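Local coordinates for GTP-binding protein REM 1 (Homo sapiens, PDB 2NZJ) that binds guanine nucleotides as a small GTPase of the Ras family and probably hydrolyses GTP in cell signalling, at residues T52-V57 against E161-Q166. Residues are numbered along the deposited sequence; the frame is centred on the assembly and turned at random.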
loop_
_atom_site.group_PDB
_atom_site.type_symbol
_atom_site.label_atom_id
_atom_site.label_comp_id
_atom_site.label_asym_id
_atom_site.label_seq_id
_atom_site.Cartn_x
_atom_site.Cartn_y
_atom_site.Cartn_z
ATOM N N THR A 52 -13.441 -11.034 -1.994
ATOM C CA THR A 52 -13.302 -9.996 -0.981
ATOM C C THR A 52 -13.179 -8.655 -1.672
ATOM O O THR A 52 -12.450 -8.542 -2.647
ATOM C CB THR A 52 -12.060 -10.222 -0.145
ATOM O OG1 THR A 52 -12.257 -11.375 0.697
ATOM C CG2 THR A 52 -11.751 -8.970 0.686
ATOM N N THR A 53 -13.900 -7.657 -1.180
ATOM C CA THR A 53 -13.856 -6.321 -1.736
ATOM C C THR A 53 -12.882 -5.468 -0.941
ATOM O O THR A 53 -12.896 -5.459 0.306
ATOM C CB THR A 53 -15.230 -5.642 -1.696
ATOM O OG1 THR A 53 -16.206 -6.521 -2.252
ATOM C CG2 THR A 53 -15.242 -4.332 -2.467
ATOM N N LEU A 54 -12.017 -4.768 -1.666
ATOM C CA LEU A 54 -11.189 -3.756 -1.060
ATOM C C LEU A 54 -11.620 -2.420 -1.619
ATOM O O LEU A 54 -11.905 -2.295 -2.813
ATOM C CB LEU A 54 -9.724 -3.999 -1.349
ATOM C CG LEU A 54 -9.122 -5.319 -0.882
ATOM C CD1 LEU A 54 -7.689 -5.424 -1.388
ATOM C CD2 LEU A 54 -9.170 -5.461 0.645
ATOM N N VAL A 55 -11.687 -1.431 -0.741
ATOM C CA VAL A 55 -11.807 -0.048 -1.139
ATOM C C VAL A 55 -10.441 0.583 -0.852
ATOM O O VAL A 55 -10.024 0.678 0.313
ATOM C CB VAL A 55 -12.942 0.658 -0.372
ATOM C CG1 VAL A 55 -13.006 2.140 -0.742
ATOM C CG2 VAL A 55 -14.297 -0.052 -0.647
ATOM N N VAL A 56 -9.746 0.986 -1.919
ATOM C CA VAL A 56 -8.388 1.511 -1.817
ATOM C C VAL A 56 -8.475 3.035 -1.855
ATOM O O VAL A 56 -8.994 3.609 -2.821
ATOM C CB VAL A 56 -7.476 0.949 -2.946
ATOM C CG1 VAL A 56 -6.140 1.668 -2.995
ATOM C CG2 VAL A 56 -7.234 -0.562 -2.745
ATOM N N VAL A 57 -7.992 3.669 -0.786
ATOM C CA VAL A 57 -8.033 5.132 -0.619
ATOM C C VAL A 57 -6.663 5.745 -0.988
ATOM O O VAL A 57 -5.605 5.272 -0.526
ATOM C CB VAL A 57 -8.409 5.525 0.839
ATOM C CG1 VAL A 57 -8.424 7.022 1.007
ATOM C CG2 VAL A 57 -9.787 4.972 1.219
ATOM N N GLU A 161 -3.568 -8.860 -3.543
ATOM C CA GLU A 161 -3.949 -10.225 -3.118
ATOM C C GLU A 161 -3.328 -10.588 -1.768
ATOM O O GLU A 161 -3.941 -11.233 -0.943
ATOM C CB GLU A 161 -3.553 -11.251 -4.185
ATOM C CG GLU A 161 -4.364 -11.034 -5.455
ATOM C CD GLU A 161 -4.201 -12.082 -6.536
ATOM O OE1 GLU A 161 -3.226 -12.879 -6.539
ATOM O OE2 GLU A 161 -5.086 -12.074 -7.414
ATOM N N GLY A 162 -2.117 -10.109 -1.539
ATOM C CA GLY A 162 -1.428 -10.277 -0.265
ATOM C C GLY A 162 -2.109 -9.523 0.862
ATOM O O GLY A 162 -2.264 -10.053 1.963
ATOM N N VAL A 163 -2.538 -8.300 0.587
ATOM C CA VAL A 163 -3.311 -7.533 1.557
ATOM C C VAL A 163 -4.568 -8.307 1.987
ATOM O O VAL A 163 -4.849 -8.429 3.191
ATOM C CB VAL A 163 -3.744 -6.158 0.987
ATOM C CG1 VAL A 163 -4.696 -5.478 1.911
ATOM C CG2 VAL A 163 -2.538 -5.286 0.727
ATOM N N VAL A 164 -5.321 -8.835 1.016
ATOM C CA VAL A 164 -6.511 -9.648 1.341
ATOM C C VAL A 164 -6.132 -10.777 2.292
ATOM O O VAL A 164 -6.768 -10.956 3.335
ATOM C CB VAL A 164 -7.159 -10.308 0.110
ATOM C CG1 VAL A 164 -8.273 -11.227 0.540
ATOM C CG2 VAL A 164 -7.657 -9.273 -0.905
ATOM N N ARG A 165 -5.091 -11.532 1.948
ATOM C CA ARG A 165 -4.685 -12.683 2.783
ATOM C C ARG A 165 -4.338 -12.272 4.205
ATOM O O ARG A 165 -4.744 -12.932 5.141
ATOM C CB ARG A 165 -3.489 -13.449 2.186
ATOM C CG ARG A 165 -3.856 -14.292 0.985
ATOM C CD ARG A 165 -2.730 -15.140 0.554
ATOM N NE ARG A 165 -3.122 -15.895 -0.630
ATOM C CZ ARG A 165 -2.857 -15.547 -1.895
ATOM N NH1 ARG A 165 -2.145 -14.458 -2.187
ATOM N NH2 ARG A 165 -3.299 -16.326 -2.884
ATOM N N GLN A 166 -3.588 -11.187 4.358
ATOM C CA GLN A 166 -3.222 -10.697 5.678
ATOM C C GLN A 166 -4.443 -10.263 6.491
ATOM O O GLN A 166 -4.519 -10.492 7.706
ATOM C CB GLN A 166 -2.274 -9.522 5.542
ATOM C CG GLN A 166 -0.956 -9.869 4.912
ATOM C CD GLN A 166 -0.220 -10.915 5.694
ATOM O OE1 GLN A 166 -0.161 -10.838 6.923
ATOM N NE2 GLN A 166 0.318 -11.921 5.002
#
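Val164 on helix 156-171 meets two residues of strand 50-57, Thr52 with one methyl and Leu54 with the other. Its CG1 faces the branched end of Thr52, tip to tip, 4.0 Å from CB and almost as near OG1 and CG2. Its CG2 takes Leu54 CD1 at 3.9 Å, the leucine crossing the valine at a slant. The fork of Val164 thus straddles the strand residues i and i+2, whose side chains both point toward the helix. A chi1 of 174° sets CG1 opposite the backbone N and CG2 opposite the carbonyl carbon, which spreads the methyls to one partner each. Leu54 meets the two valines through methyls alone, whereas Val164 CG1 is in van der Waals contact with Thr52, hydroxyl included. Val163 adds a looser touch, its CG1 4.5 Å from Leu54 CD1, and so widens the patch round the helix towards Leu54.

Thr52 OG1, beside its own backbone N, takes a hydrogen bond from Arg168 NH2 one turn further along the helix, which satisfies the hydroxyl in its buried setting. Exposed Arg165 lies on the solvent side and forms a salt bridge with Asp48, which ties the helix to the turn of the hairpin formed by strands 40-47 and 50-57.

The axes of 52-57 and 161-166 approach to 9.9 Å and run at 112° to each other, steeply crossed; 167 Å² is buried in total. In this Ras-type P-loop fold the C-terminal helix lies on one face of the mixed sheet. Strand 50-57 is bonded between strands 40-47 and 4-10; Leu54 also packs on Tyr5 and Val7 of the latter and on Phe24 of helix 17-25.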